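Local structure of putative sulfatase yidJ (Bacteroides fragilis, 2QZU) at residues 169-181 and 228-240. The protein belongs to the sulfatase family and probably hydrolyses sulfate esters as a metal-dependent arylsulfatase. Numbering follows the deposited sequence.
Sequences WIAYGTYDYHLKP and MNPPHTGYELVPD
The imidazole of H178 lies between P230 and a carbonyl of its own segment. CG of P230 sits over the centre of one ring face, 3.5 Å from the centroid, in a CH-pi contact only 6° off the normal. The backbone O of D176 covers the opposite face. Around the ring edge, near its plane, are OD1 of N229 and the backbone oxygens of H232, G234 and L237. ND1 of H178 gives a weak, bent hydrogen bond to O of G234 at 3.3 Å. CG of H178 stands anti to its carbonyl carbon (chi1 -51°), which turns the ring into the bend of 228-240.

The N229 side chain points toward 169-181, its amide leading. Its ND2 donates to OH of Y172 at 3.1 Å and to OD1 of D176 at 3.3 Å. The amide is nearly coplanar with the Y172 ring but almost perpendicular to the D176 carboxylate, whose OD1 accepts through its anti lone pair. Water 1 donates to OD1 of D176 and OD1 of N229, and also lies over a face of the H232 ring. At the edge of that ring, CE1 of H232 is 3.2 Å from OD2 of D176. Water 2 links OD2 of D176 to OG1 of T233.

Residues 173-181 follow strand 168-172, and the loop of 228-240 follows strand 222-228. Both strands belong to the central mixed sheet of the alkaline phosphatase-like sulfatase fold, parallel to strand 126-130 between them. P230 also packs on helix 200-213.

Beyond H178 the contact turns apolar. L237 divides its methyls: CD1 meets CD1 of Y177 at 3.7 Å, and CD2 meets CD1 of L179 at 3.6 Å. The second subunit also packs here. OH of Y177 hydrogen-bonds O of G370 of the second subunit, and P26 of that subunit packs on L237.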
loop_
_atom_site.group_PDB
_atom_site.type_symbol
_atom_site.label_atom_id
_atom_site.label_comp_id
_atom_site.label_asym_id
_atom_site.label_seq_id
_atom_site.Cartn_x
_atom_site.Cartn_y
_atom_site.Cartn_z
ATOM N N TRP A 169 4.149 9.029 -28.721
ATOM C CA TRP A 169 4.294 8.140 -27.578
ATOM C C TRP A 169 4.380 8.841 -26.224
ATOM O O TRP A 169 5.269 9.654 -25.994
ATOM C CB TRP A 169 5.556 7.298 -27.815
ATOM C CG TRP A 169 5.787 6.125 -26.902
ATOM C CD1 TRP A 169 6.587 6.088 -25.793
ATOM C CD2 TRP A 169 5.276 4.799 -27.073
ATOM N NE1 TRP A 169 6.613 4.812 -25.272
ATOM C CE2 TRP A 169 5.813 4.003 -26.037
ATOM C CE3 TRP A 169 4.415 4.201 -28.005
ATOM C CZ2 TRP A 169 5.521 2.641 -25.905
ATOM C CZ3 TRP A 169 4.124 2.846 -27.875
ATOM C CH2 TRP A 169 4.677 2.082 -26.832
ATOM N N ILE A 170 3.433 8.524 -25.347
ATOM C CA ILE A 170 3.399 9.053 -23.984
ATOM C C ILE A 170 2.965 7.827 -23.199
ATOM O O ILE A 170 1.784 7.652 -22.895
ATOM C CB ILE A 170 2.354 10.169 -23.822
ATOM C CG1 ILE A 170 2.675 11.317 -24.782
ATOM C CG2 ILE A 170 2.357 10.671 -22.382
ATOM C CD1 ILE A 170 1.611 12.390 -24.839
ATOM N N ALA A 171 3.931 6.980 -22.871
ATOM C CA ALA A 171 3.618 5.733 -22.206
ATOM C C ALA A 171 4.679 5.223 -21.249
ATOM O O ALA A 171 5.728 5.844 -21.059
ATOM C CB ALA A 171 3.349 4.678 -23.268
ATOM N N TYR A 172 4.380 4.075 -20.651
ATOM C CA TYR A 172 5.280 3.418 -19.715
ATOM C C TYR A 172 5.068 1.902 -19.786
ATOM O O TYR A 172 4.176 1.430 -20.498
ATOM C CB TYR A 172 5.021 3.924 -18.291
ATOM C CG TYR A 172 3.602 3.722 -17.808
ATOM C CD1 TYR A 172 2.582 4.608 -18.165
ATOM C CD2 TYR A 172 3.273 2.631 -17.000
ATOM C CE1 TYR A 172 1.267 4.409 -17.725
ATOM C CE2 TYR A 172 1.971 2.426 -16.556
ATOM C CZ TYR A 172 0.974 3.318 -16.922
ATOM O OH TYR A 172 -0.312 3.120 -16.473
ATOM N N GLY A 173 5.903 1.143 -19.075
ATOM C CA GLY A 173 5.772 -0.308 -19.064
ATOM C C GLY A 173 4.603 -0.650 -18.160
ATOM O O GLY A 173 3.530 -1.022 -18.628
ATOM N N THR A 174 4.828 -0.549 -16.854
ATOM C CA THR A 174 3.773 -0.755 -15.870
ATOM C C THR A 174 4.195 0.020 -14.628
ATOM O O THR A 174 5.386 0.166 -14.353
ATOM C CB THR A 174 3.499 -2.256 -15.564
ATOM O OG1 THR A 174 2.240 -2.368 -14.879
ATOM C CG2 THR A 174 4.601 -2.866 -14.716
ATOM N N TYR A 175 3.214 0.551 -13.903
ATOM C CA TYR A 175 3.456 1.382 -12.720
ATOM C C TYR A 175 2.064 1.609 -12.145
ATOM O O TYR A 175 1.168 2.062 -12.866
ATOM C CB TYR A 175 4.069 2.706 -13.174
ATOM C CG TYR A 175 4.322 3.725 -12.090
ATOM C CD1 TYR A 175 5.559 3.803 -11.446
ATOM C CD2 TYR A 175 3.342 4.655 -11.751
ATOM C CE1 TYR A 175 5.810 4.797 -10.495
ATOM C CE2 TYR A 175 3.581 5.639 -10.808
ATOM C CZ TYR A 175 4.812 5.710 -10.188
ATOM O OH TYR A 175 5.045 6.723 -9.287
ATOM N N ASP A 176 1.889 1.348 -10.850
ATOM C CA ASP A 176 0.559 1.430 -10.261
ATOM C C ASP A 176 0.214 2.476 -9.213
ATOM O O ASP A 176 -0.839 2.379 -8.582
ATOM C CB ASP A 176 0.175 0.044 -9.732
ATOM C CG ASP A 176 0.441 -1.058 -10.747
ATOM O OD1 ASP A 176 0.270 -0.801 -11.954
ATOM O OD2 ASP A 176 0.816 -2.182 -10.347
ATOM N N TYR A 177 1.082 3.467 -9.016
ATOM C CA TYR A 177 0.777 4.529 -8.061
ATOM C C TYR A 177 0.074 5.594 -8.912
ATOM O O TYR A 177 0.698 6.541 -9.390
ATOM C CB TYR A 177 2.061 5.087 -7.443
ATOM C CG TYR A 177 1.792 6.106 -6.363
ATOM C CD1 TYR A 177 1.306 5.715 -5.114
ATOM C CD2 TYR A 177 1.959 7.467 -6.612
ATOM C CE1 TYR A 177 0.987 6.658 -4.139
ATOM C CE2 TYR A 177 1.646 8.418 -5.647
ATOM C CZ TYR A 177 1.157 8.007 -4.415
ATOM O OH TYR A 177 0.824 8.952 -3.472
ATOM N N HIS A 178 -1.232 5.411 -9.097
ATOM C CA HIS A 178 -2.061 6.282 -9.936
ATOM C C HIS A 178 -2.053 7.780 -9.652
ATOM O O HIS A 178 -2.294 8.581 -10.561
ATOM C CB HIS A 178 -3.510 5.799 -9.895
ATOM C CG HIS A 178 -3.667 4.340 -10.179
ATOM N ND1 HIS A 178 -4.524 3.531 -9.461
ATOM C CD2 HIS A 178 -3.091 3.543 -11.110
ATOM C CE1 HIS A 178 -4.467 2.301 -9.937
ATOM N NE2 HIS A 178 -3.607 2.280 -10.939
ATOM N N LEU A 179 -1.790 8.156 -8.404
ATOM C CA LEU A 179 -1.786 9.564 -8.010
ATOM C C LEU A 179 -0.562 10.350 -8.481
ATOM O O LEU A 179 -0.568 11.580 -8.465
ATOM C CB LEU A 179 -1.921 9.680 -6.490
ATOM C CG LEU A 179 -3.165 9.021 -5.883
ATOM C CD1 LEU A 179 -3.115 9.114 -4.366
ATOM C CD2 LEU A 179 -4.414 9.687 -6.425
ATOM N N LYS A 180 0.489 9.643 -8.883
ATOM C CA LYS A 180 1.696 10.285 -9.394
ATOM C C LYS A 180 2.326 9.354 -10.423
ATOM O O LYS A 180 3.403 8.803 -10.204
ATOM C CB LYS A 180 2.693 10.568 -8.267
ATOM C CG LYS A 180 3.877 11.421 -8.722
ATOM C CD LYS A 180 4.956 11.529 -7.648
ATOM C CE LYS A 180 6.118 12.392 -8.129
ATOM N NZ LYS A 180 7.246 12.435 -7.156
ATOM N N PRO A 181 1.654 9.167 -11.570
ATOM C CA PRO A 181 2.135 8.295 -12.644
ATOM C C PRO A 181 3.362 8.857 -13.345
ATOM O O PRO A 181 3.672 10.039 -13.216
ATOM C CB PRO A 181 0.932 8.215 -13.576
ATOM C CG PRO A 181 0.362 9.598 -13.473
ATOM C CD PRO A 181 0.413 9.855 -11.970
HETATM N N MSE A 228 -5.520 3.104 -19.963
HETATM C CA MSE A 228 -5.567 3.557 -18.572
HETATM C C MSE A 228 -5.300 2.424 -17.590
HETATM O O MSE A 228 -5.643 1.272 -17.851
HETATM C CB MSE A 228 -6.927 4.188 -18.284
HETATM C CG MSE A 228 -7.224 5.403 -19.152
HETATM SE SE MSE A 228 -9.037 6.039 -18.886
HETATM C CE MSE A 228 -8.954 7.641 -19.979
ATOM N N ASN A 229 -4.699 2.765 -16.455
ATOM C CA ASN A 229 -4.357 1.772 -15.442
ATOM C C ASN A 229 -5.530 1.437 -14.515
ATOM O O ASN A 229 -5.900 0.270 -14.384
ATOM C CB ASN A 229 -3.135 2.238 -14.644
ATOM C CG ASN A 229 -2.318 1.075 -14.109
ATOM O OD1 ASN A 229 -2.869 0.106 -13.593
ATOM N ND2 ASN A 229 -0.998 1.166 -14.232
ATOM N N PRO A 230 -6.124 2.443 -13.844
ATOM C CA PRO A 230 -7.255 2.092 -12.974
ATOM C C PRO A 230 -8.314 1.452 -13.879
ATOM O O PRO A 230 -8.376 1.767 -15.063
ATOM C CB PRO A 230 -7.719 3.446 -12.442
ATOM C CG PRO A 230 -6.465 4.290 -12.476
ATOM C CD PRO A 230 -5.831 3.889 -13.789
ATOM N N PRO A 231 -9.184 0.583 -13.334
ATOM C CA PRO A 231 -9.319 0.135 -11.947
ATOM C C PRO A 231 -8.344 -0.934 -11.447
ATOM O O PRO A 231 -8.672 -1.683 -10.529
ATOM C CB PRO A 231 -10.766 -0.333 -11.887
ATOM C CG PRO A 231 -10.949 -0.951 -13.232
ATOM C CD PRO A 231 -10.275 0.033 -14.163
ATOM N N HIS A 232 -7.162 -1.013 -12.047
ATOM C CA HIS A 232 -6.151 -1.969 -11.600
ATOM C C HIS A 232 -5.709 -1.509 -10.211
ATOM O O HIS A 232 -5.865 -0.336 -9.869
ATOM C CB HIS A 232 -4.974 -1.985 -12.579
ATOM C CG HIS A 232 -3.857 -2.899 -12.179
ATOM N ND1 HIS A 232 -2.818 -2.494 -11.367
ATOM C CD2 HIS A 232 -3.598 -4.186 -12.507
ATOM C CE1 HIS A 232 -1.966 -3.493 -11.217
ATOM N NE2 HIS A 232 -2.415 -4.531 -11.898
ATOM N N THR A 233 -5.149 -2.420 -9.420
ATOM C CA THR A 233 -4.757 -2.096 -8.057
ATOM C C THR A 233 -4.085 -0.797 -7.778
ATOM O O THR A 233 -3.359 -0.225 -8.599
ATOM C CB THR A 233 -3.923 -3.181 -7.388
ATOM O OG1 THR A 233 -2.932 -3.653 -8.300
ATOM C CG2 THR A 233 -4.830 -4.312 -6.907
ATOM N N GLY A 234 -4.294 -0.419 -6.526
ATOM C CA GLY A 234 -3.876 0.842 -6.001
ATOM C C GLY A 234 -5.313 1.304 -6.087
ATOM O O GLY A 234 -5.600 2.383 -6.586
ATOM N N TYR A 235 -6.226 0.425 -5.653
ATOM C CA TYR A 235 -7.661 0.713 -5.700
ATOM C C TYR A 235 -7.993 1.992 -4.952
ATOM O O TYR A 235 -8.894 2.728 -5.347
ATOM C CB TYR A 235 -8.501 -0.423 -5.087
ATOM C CG TYR A 235 -8.447 -1.761 -5.804
ATOM C CD1 TYR A 235 -8.623 -1.853 -7.189
ATOM C CD2 TYR A 235 -8.243 -2.940 -5.087
ATOM C CE1 TYR A 235 -8.594 -3.094 -7.836
ATOM C CE2 TYR A 235 -8.213 -4.177 -5.720
ATOM C CZ TYR A 235 -8.387 -4.251 -7.093
ATOM O OH TYR A 235 -8.341 -5.484 -7.705
ATOM N N GLU A 236 -7.267 2.251 -3.868
ATOM C CA GLU A 236 -7.514 3.442 -3.062
ATOM C C GLU A 236 -6.924 4.703 -3.675
ATOM O O GLU A 236 -7.229 5.818 -3.244
ATOM C CB GLU A 236 -6.935 3.261 -1.655
ATOM C CG GLU A 236 -5.440 3.580 -1.533
ATOM C CD GLU A 236 -4.527 2.446 -1.964
ATOM O OE1 GLU A 236 -4.997 1.509 -2.643
ATOM O OE2 GLU A 236 -3.321 2.497 -1.627
ATOM N N LEU A 237 -6.077 4.524 -4.684
ATOM C CA LEU A 237 -5.419 5.652 -5.331
ATOM C C LEU A 237 -6.298 6.254 -6.427
ATOM O O LEU A 237 -6.013 6.143 -7.629
ATOM C CB LEU A 237 -4.072 5.191 -5.885
ATOM C CG LEU A 237 -3.145 4.539 -4.853
ATOM C CD1 LEU A 237 -1.917 4.001 -5.554
ATOM C CD2 LEU A 237 -2.753 5.550 -3.776
ATOM N N VAL A 238 -7.377 6.888 -5.983
ATOM C CA VAL A 238 -8.354 7.529 -6.849
ATOM C C VAL A 238 -8.823 8.793 -6.131
ATOM O O VAL A 238 -8.929 8.810 -4.901
ATOM C CB VAL A 238 -9.552 6.574 -7.115
ATOM C CG1 VAL A 238 -10.137 6.076 -5.795
ATOM C CG2 VAL A 238 -10.610 7.274 -7.955
ATOM N N PRO A 239 -9.082 9.880 -6.878
ATOM C CA PRO A 239 -9.533 11.121 -6.238
ATOM C C PRO A 239 -10.736 10.947 -5.319
ATOM O O PRO A 239 -11.650 10.167 -5.600
ATOM C CB PRO A 239 -9.825 12.029 -7.426
ATOM C CG PRO A 239 -8.759 11.609 -8.407
ATOM C CD PRO A 239 -8.842 10.096 -8.316
ATOM N N ASP A 240 -10.725 11.700 -4.225
ATOM C CA ASP A 240 -11.780 11.650 -3.222
ATOM C C ASP A 240 -13.190 11.864 -3.747
ATOM O O ASP A 240 -14.134 11.261 -3.234
ATOM C CB ASP A 240 -11.497 12.670 -2.118
ATOM C CG ASP A 240 -10.198 12.389 -1.395
ATOM O OD1 ASP A 240 -9.964 11.214 -1.046
ATOM O OD2 ASP A 240 -9.416 13.340 -1.171
HETATM O O HOH W 1 -1.069 -2.078 -13.916
HETATM O O HOH W 2 -0.395 -3.059 -8.024
#